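Local coordinates for protein prophenoloxidase b (Marsupenaeus japonicus, PDB 3WKY) that holds a type 3 dicopper centre with bound oxygen and, as a prophenoloxidase, is probably the precursor of an enzyme that oxidises phenols, at residues A71-K81 and S205-G213; V338-D346 and V352-G360. All blocks are in the same frame, centred on the assembly; numbering follows the deposited sequence. Where two conformers were deposited one is given.

Interaction 1: A71-K81 and S205-G213; sequences AFNKQHSQAVK and SNPYYIEPG. With CUO (Cu2-o2 cluster), chain J.
Ser77, in the first turns of helix 74-89, faces Tyr209 in the type I turn Pro207-Ile210 that follows helix 193-205, their CA atoms 7.1 Å apart. Asn73 is the N-cap, its OD1 accepting from His76 N. Two tyrosines carry the contact. Tyr208 reaches across to the loop before the helix, its OH donating to Ala71 O (2.8 Å) from slightly outside the carbonyl plane, while Ser77 OG lies 3.1 Å from Tyr208 OH. Tyr209, its CG held between backbone N and carbonyl carbon (chi1 41°), lays its ring on the helix: Ser77 CB sits over one face, 3.4 Å from Tyr209 CD1, and Pro207 CB lies over the rim of the opposite face. The extended Lys81 runs past this ring in the opposite direction and brings NZ to Tyr209 O (3.0 Å), almost straight on to the carbonyl. A methionine in place of Lys81 would probably leave Tyr209 O without this donor and loosen the turn from the helix. Just before the capped turn, Phe72 CZ comes within 3.5 Å of O2 of the dicopper cluster. Loop hydroxyl and helix ammonium thus bond in opposite senses, joining the all-alpha and copper-containing parts beside the oxygen site.

Interaction 2: V338-D346 and V352-G360; sequences VGEALEAGD and VYGNIHNLG. With CUO (Cu2-o2 cluster), chain J.
Leu342 and Glu343, at the end of helix 334-343, meet the first turn of helix 356-365, the short segments running 8.4 Å apart with N-to-C directions 31° from parallel. The carbonyls at the end of one helix receive N-H groups from the start of the next: His357 N donates to Leu342 O (3.1 Å), and Asn358 N makes a weaker bond to Glu343 O. Glu343 O also takes His357 ND1 at 2.9 Å, in the carbonyl plane on a lone pair and within 1° of the imidazole plane. With CG anti to the backbone N (chi1 152°), the ring is directed so that His357 NE2 binds the copper CU2 at 2.1 Å. The ring is therefore gripped at both nitrogens. Asn355 OD1 accepts an almost straight bond from Ala344 N, the nitrogen of the cis peptide between Glu343 and Ala344. Glu343 lies alongside His357, its carboxylate turned 69° from the ring; OE1 forms a salt bridge with Arg218, and a water links OE2 to Asn358 OD1. Another water joins Ala341 O, Tyr353 O and Ile356 N. On the apolar side, Leu342 CD1 packs on Ile356 CB at 4.0 Å. A first-shell histidine oriented by a second-shell backbone carbonyl, as His357 is by Glu343 O, belongs to the type 3 copper site, completed at this metal by His361 and His397.

Interactions 1 and 2 approach the same dicopper cluster differently: interaction 2 supplies a metal ligand, interaction 1 an aromatic ring beside the bound oxygen. The 338-346/352-360 contact is buried and lies wholly within the copper-containing region, its direct bonds split between backbone pairs and bonds that use the side chains of His357 and Asn355, with bridging waters. That of 71-81 with 205-213 is only partly buried, bridges two family regions, and relies on long side chains reaching carbonyls. They touch directly: Phe72 CB packs on Asn358 O at 3.5 Å, Tyr208 CE1 lies as close to Asn358 ND2, and Pro212 meets Asp346. Helix 356-365 is thus common ground, and Phe72 stacks on its copper ligand His361.

Interaction 1: A71-K81 and S205-G213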
# COMPACT_ATOMS: atom_id res chain seq x y z
N ALA A 71 -29.97 -20.93 3.42
CA ALA A 71 -30.82 -20.54 4.53
C ALA A 71 -30.79 -19.05 4.87
O ALA A 71 -31.76 -18.52 5.41
CB ALA A 71 -30.49 -21.39 5.75
N PHE A 72 -29.69 -18.37 4.55
CA PHE A 72 -29.54 -16.97 4.95
C PHE A 72 -30.08 -16.03 3.89
O PHE A 72 -30.17 -14.82 4.11
CB PHE A 72 -28.07 -16.65 5.26
CG PHE A 72 -27.46 -17.59 6.26
CD1 PHE A 72 -27.69 -17.41 7.62
CD2 PHE A 72 -26.71 -18.68 5.84
CE1 PHE A 72 -27.16 -18.29 8.53
CE2 PHE A 72 -26.18 -19.57 6.76
CZ PHE A 72 -26.39 -19.36 8.11
N ASN A 73 -30.42 -16.60 2.73
CA ASN A 73 -30.92 -15.83 1.61
C ASN A 73 -32.44 -15.65 1.72
O ASN A 73 -33.18 -16.61 1.97
CB ASN A 73 -30.56 -16.54 0.30
CG ASN A 73 -31.22 -15.90 -0.91
OD1 ASN A 73 -32.34 -16.25 -1.28
ND2 ASN A 73 -30.52 -14.96 -1.54
N LYS A 74 -32.90 -14.41 1.54
CA LYS A 74 -34.30 -14.06 1.74
C LYS A 74 -35.28 -14.86 0.87
O LYS A 74 -36.33 -15.29 1.32
CB LYS A 74 -34.50 -12.56 1.48
CG LYS A 74 -35.92 -12.07 1.65
CD LYS A 74 -36.09 -10.69 1.03
CE LYS A 74 -37.35 -10.00 1.54
NZ LYS A 74 -37.65 -8.77 0.76
N GLN A 75 -34.92 -15.03 -0.40
CA GLN A 75 -35.78 -15.76 -1.32
C GLN A 75 -35.87 -17.24 -0.96
O GLN A 75 -36.96 -17.83 -0.98
CB GLN A 75 -35.31 -15.56 -2.77
CG GLN A 75 -35.55 -14.15 -3.31
CD GLN A 75 -34.40 -13.17 -3.04
OE1 GLN A 75 -33.39 -13.51 -2.43
NE2 GLN A 75 -34.57 -11.94 -3.51
N HIS A 76 -34.74 -17.85 -0.61
CA HIS A 76 -34.74 -19.26 -0.21
C HIS A 76 -35.53 -19.47 1.08
O HIS A 76 -36.30 -20.43 1.19
CB HIS A 76 -33.32 -19.81 -0.06
CG HIS A 76 -32.67 -20.20 -1.35
ND1 HIS A 76 -32.07 -21.42 -1.53
CD2 HIS A 76 -32.53 -19.53 -2.52
CE1 HIS A 76 -31.58 -21.49 -2.76
NE2 HIS A 76 -31.84 -20.36 -3.38
N SER A 77 -35.35 -18.58 2.06
CA SER A 77 -36.08 -18.73 3.31
C SER A 77 -37.59 -18.55 3.11
O SER A 77 -38.37 -19.26 3.74
CB SER A 77 -35.53 -17.81 4.41
OG SER A 77 -35.60 -16.46 4.03
N GLN A 78 -37.99 -17.64 2.23
CA GLN A 78 -39.41 -17.43 1.96
C GLN A 78 -40.02 -18.68 1.33
O GLN A 78 -41.19 -19.00 1.57
CB GLN A 78 -39.64 -16.21 1.06
CG GLN A 78 -41.11 -15.81 0.91
CD GLN A 78 -41.73 -15.36 2.23
OE1 GLN A 78 -41.20 -14.50 2.92
NE2 GLN A 78 -42.87 -15.96 2.58
N ALA A 79 -39.24 -19.39 0.52
CA ALA A 79 -39.72 -20.59 -0.15
C ALA A 79 -39.95 -21.72 0.85
O ALA A 79 -40.95 -22.44 0.77
CB ALA A 79 -38.74 -21.03 -1.23
N VAL A 80 -39.03 -21.87 1.80
CA VAL A 80 -39.20 -22.87 2.85
C VAL A 80 -40.40 -22.52 3.72
O VAL A 80 -41.20 -23.39 4.10
CB VAL A 80 -37.92 -23.05 3.69
CG1 VAL A 80 -38.21 -23.84 4.96
CG2 VAL A 80 -36.87 -23.76 2.88
N LYS A 81 -40.54 -21.24 4.04
CA LYS A 81 -41.66 -20.78 4.85
C LYS A 81 -42.98 -21.04 4.12
O LYS A 81 -43.97 -21.47 4.74
CB LYS A 81 -41.52 -19.29 5.15
CG LYS A 81 -42.56 -18.75 6.11
CD LYS A 81 -42.42 -17.23 6.25
CE LYS A 81 -43.31 -16.71 7.36
NZ LYS A 81 -43.21 -15.24 7.49
N SER A 205 -35.80 -24.70 13.97
CA SER A 205 -36.66 -24.54 15.14
C SER A 205 -36.92 -23.06 15.40
O SER A 205 -38.01 -22.67 15.83
CB SER A 205 -36.00 -25.16 16.36
OG SER A 205 -36.85 -25.09 17.50
N ASN A 206 -35.91 -22.23 15.14
CA ASN A 206 -36.01 -20.79 15.40
C ASN A 206 -35.68 -19.93 14.19
O ASN A 206 -34.80 -19.08 14.27
CB ASN A 206 -35.07 -20.42 16.54
CG ASN A 206 -35.45 -21.10 17.82
OD1 ASN A 206 -36.47 -20.76 18.42
ND2 ASN A 206 -34.67 -22.08 18.24
N PRO A 207 -36.40 -20.13 13.07
CA PRO A 207 -36.01 -19.39 11.87
C PRO A 207 -36.30 -17.91 12.01
O PRO A 207 -37.30 -17.50 12.60
CB PRO A 207 -36.89 -20.01 10.78
CG PRO A 207 -38.11 -20.52 11.52
CD PRO A 207 -37.60 -20.97 12.85
N TYR A 208 -35.41 -17.09 11.45
CA TYR A 208 -35.56 -15.66 11.55
C TYR A 208 -36.79 -15.16 10.80
O TYR A 208 -37.24 -14.02 11.00
CB TYR A 208 -34.28 -14.97 11.06
CG TYR A 208 -33.94 -15.28 9.62
CD1 TYR A 208 -34.49 -14.54 8.59
CD2 TYR A 208 -33.03 -16.29 9.29
CE1 TYR A 208 -34.17 -14.80 7.27
CE2 TYR A 208 -32.71 -16.56 7.96
CZ TYR A 208 -33.28 -15.81 6.96
OH TYR A 208 -32.97 -16.05 5.64
N TYR A 209 -37.34 -16.02 9.94
CA TYR A 209 -38.51 -15.62 9.17
C TYR A 209 -39.83 -16.04 9.84
O TYR A 209 -40.91 -15.84 9.28
CB TYR A 209 -38.41 -16.15 7.73
CG TYR A 209 -37.88 -17.57 7.64
CD1 TYR A 209 -36.50 -17.83 7.65
CD2 TYR A 209 -38.74 -18.65 7.56
CE1 TYR A 209 -36.02 -19.13 7.58
CE2 TYR A 209 -38.28 -19.94 7.48
CZ TYR A 209 -36.92 -20.18 7.49
OH TYR A 209 -36.47 -21.48 7.43
N ILE A 210 -39.73 -16.59 11.05
CA ILE A 210 -40.93 -17.01 11.78
C ILE A 210 -41.90 -15.84 11.95
O ILE A 210 -41.48 -14.68 12.07
CB ILE A 210 -40.57 -17.61 13.16
CG1 ILE A 210 -41.72 -18.47 13.70
CG2 ILE A 210 -40.19 -16.52 14.17
CD1 ILE A 210 -41.77 -19.87 13.09
N GLU A 211 -43.20 -16.11 11.94
CA GLU A 211 -44.18 -15.07 12.23
C GLU A 211 -43.88 -14.50 13.61
O GLU A 211 -43.80 -15.26 14.58
CB GLU A 211 -45.60 -15.62 12.18
CG GLU A 211 -46.47 -14.99 11.09
CD GLU A 211 -46.93 -13.59 11.44
OE1 GLU A 211 -47.50 -13.40 12.54
OE2 GLU A 211 -46.73 -12.68 10.61
N PRO A 212 -43.70 -13.17 13.71
CA PRO A 212 -43.33 -12.53 14.98
C PRO A 212 -44.35 -12.81 16.07
O PRO A 212 -45.54 -12.57 15.87
CB PRO A 212 -43.31 -11.04 14.63
CG PRO A 212 -43.97 -10.92 13.28
CD PRO A 212 -43.74 -12.22 12.59
N GLY A 213 -43.89 -13.31 17.21
CA GLY A 213 -44.79 -13.67 18.30
C GLY A 213 -44.87 -15.17 18.52
O GLY A 213 -45.12 -15.63 19.64
CU1 CUO J . -26.23 -19.92 13.24
CU2 CUO J . -24.56 -17.26 11.49
O1 CUO J . -26.14 -18.29 12.10
O2 CUO J . -25.11 -19.36 11.37

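Interaction 2: V338-D346 and V352-G360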
# COMPACT_ATOMS: atom_id res chain seq x y z
N VAL A 338 -32.08 -6.26 20.15
CA VAL A 338 -30.81 -6.17 19.40
C VAL A 338 -30.64 -7.43 18.55
O VAL A 338 -30.27 -7.34 17.37
CB VAL A 338 -29.60 -5.99 20.37
CG1 VAL A 338 -28.27 -6.11 19.62
CG2 VAL A 338 -29.69 -4.65 21.06
N GLY A 339 -30.96 -8.59 19.12
CA GLY A 339 -30.88 -9.84 18.38
C GLY A 339 -31.77 -9.84 17.15
O GLY A 339 -31.32 -10.22 16.06
N GLU A 340 -33.03 -9.41 17.30
CA GLU A 340 -33.93 -9.36 16.14
C GLU A 340 -33.44 -8.36 15.10
O GLU A 340 -33.65 -8.55 13.90
CB GLU A 340 -35.36 -9.00 16.57
CG GLU A 340 -36.06 -10.03 17.50
CD GLU A 340 -36.55 -11.27 16.76
OE1 GLU A 340 -36.18 -11.49 15.59
OE2 GLU A 340 -37.33 -12.04 17.36
N ALA A 341 -32.79 -7.29 15.55
CA ALA A 341 -32.30 -6.27 14.61
C ALA A 341 -31.04 -6.75 13.89
O ALA A 341 -30.80 -6.41 12.72
CB ALA A 341 -32.03 -4.96 15.35
N LEU A 342 -30.22 -7.53 14.59
CA LEU A 342 -28.92 -7.95 14.07
C LEU A 342 -28.98 -9.17 13.16
O LEU A 342 -28.21 -9.27 12.20
CB LEU A 342 -27.94 -8.18 15.23
CG LEU A 342 -26.49 -8.60 14.95
CD1 LEU A 342 -25.82 -7.62 13.96
CD2 LEU A 342 -25.69 -8.68 16.27
N GLU A 343 -29.87 -10.12 13.46
CA GLU A 343 -29.86 -11.39 12.71
C GLU A 343 -29.98 -11.27 11.17
O GLU A 343 -29.14 -11.85 10.48
CB GLU A 343 -30.82 -12.46 13.31
CG GLU A 343 -30.61 -13.83 12.64
CD GLU A 343 -31.39 -14.99 13.30
OE1 GLU A 343 -32.13 -14.73 14.28
OE2 GLU A 343 -31.27 -16.15 12.82
N ALA A 344 -30.96 -10.56 10.61
CA ALA A 344 -32.08 -9.94 11.32
C ALA A 344 -33.32 -10.83 11.22
O ALA A 344 -33.45 -11.62 10.27
CB ALA A 344 -32.38 -8.56 10.75
N GLY A 345 -34.23 -10.69 12.18
CA GLY A 345 -35.51 -11.38 12.13
C GLY A 345 -36.61 -10.34 12.19
O GLY A 345 -36.81 -9.58 11.25
N ASP A 346 -37.31 -10.28 13.32
CA ASP A 346 -38.41 -9.33 13.48
C ASP A 346 -37.88 -7.96 13.88
O ASP A 346 -38.14 -7.45 14.98
CB ASP A 346 -39.39 -9.87 14.53
CG ASP A 346 -40.58 -8.96 14.74
OD1 ASP A 346 -41.00 -8.29 13.78
OD2 ASP A 346 -41.09 -8.93 15.88
N VAL A 352 -33.26 0.79 8.45
CA VAL A 352 -32.21 1.48 9.19
C VAL A 352 -31.13 0.53 9.72
O VAL A 352 -29.93 0.83 9.60
CB VAL A 352 -32.82 2.35 10.32
CG1 VAL A 352 -31.76 2.77 11.36
CG2 VAL A 352 -33.50 3.57 9.70
N TYR A 353 -31.54 -0.62 10.28
CA TYR A 353 -30.59 -1.57 10.90
C TYR A 353 -30.21 -2.74 9.99
O TYR A 353 -29.24 -3.45 10.26
CB TYR A 353 -31.09 -2.07 12.28
CG TYR A 353 -31.37 -0.93 13.21
CD1 TYR A 353 -30.34 -0.13 13.69
CD2 TYR A 353 -32.67 -0.61 13.58
CE1 TYR A 353 -30.59 0.95 14.53
CE2 TYR A 353 -32.93 0.46 14.43
CZ TYR A 353 -31.89 1.24 14.89
OH TYR A 353 -32.15 2.30 15.73
N GLY A 354 -31.00 -2.96 8.94
CA GLY A 354 -30.64 -3.90 7.89
C GLY A 354 -30.75 -5.38 8.22
O GLY A 354 -31.68 -5.82 8.90
N ASN A 355 -29.78 -6.14 7.72
CA ASN A 355 -29.82 -7.60 7.78
C ASN A 355 -28.37 -8.07 7.85
O ASN A 355 -27.92 -8.88 7.02
CB ASN A 355 -30.51 -8.13 6.52
CG ASN A 355 -30.79 -9.64 6.58
OD1 ASN A 355 -30.86 -10.22 7.66
ND2 ASN A 355 -30.93 -10.28 5.40
N ILE A 356 -27.63 -7.57 8.84
CA ILE A 356 -26.18 -7.73 8.88
C ILE A 356 -25.71 -9.17 8.94
O ILE A 356 -24.90 -9.60 8.13
CB ILE A 356 -25.56 -6.96 10.07
CG1 ILE A 356 -25.72 -5.45 9.88
CG2 ILE A 356 -24.07 -7.33 10.23
CD1 ILE A 356 -25.55 -4.67 11.21
N HIS A 357 -26.19 -9.91 9.93
CA HIS A 357 -25.64 -11.24 10.13
C HIS A 357 -25.94 -12.20 8.98
O HIS A 357 -25.05 -12.94 8.53
CB HIS A 357 -26.10 -11.83 11.47
CG HIS A 357 -26.14 -13.32 11.46
ND1 HIS A 357 -27.26 -14.02 11.07
CD2 HIS A 357 -25.18 -14.25 11.73
CE1 HIS A 357 -27.00 -15.32 11.12
NE2 HIS A 357 -25.76 -15.48 11.52
N ASN A 358 -27.18 -12.21 8.49
CA ASN A 358 -27.54 -13.12 7.40
C ASN A 358 -26.76 -12.79 6.13
O ASN A 358 -26.22 -13.69 5.46
CB ASN A 358 -29.05 -13.08 7.09
CG ASN A 358 -29.88 -13.74 8.19
OD1 ASN A 358 -29.39 -14.59 8.92
ND2 ASN A 358 -31.15 -13.35 8.29
N LEU A 359 -26.71 -11.51 5.78
CA LEU A 359 -26.03 -11.14 4.54
C LEU A 359 -24.54 -11.41 4.65
O LEU A 359 -23.90 -11.79 3.66
CB LEU A 359 -26.32 -9.69 4.15
CG LEU A 359 -27.62 -9.57 3.34
CD1 LEU A 359 -28.10 -8.12 3.29
CD2 LEU A 359 -27.42 -10.11 1.92
N GLY A 360 -23.99 -11.26 5.85
CA GLY A 360 -22.58 -11.54 6.07
C GLY A 360 -22.24 -12.97 5.71
O GLY A 360 -21.19 -13.24 5.15
CU1 CUO J . -26.23 -19.92 13.24
CU2 CUO J . -24.56 -17.26 11.49
O1 CUO J . -26.14 -18.29 12.10
O2 CUO J . -25.11 -19.36 11.37
O HOH W 1 -28.78 -6.00 10.93
O HOH W 2 -32.53 -4.84 11.30
O HOH W 3 -29.95 -16.73 10.59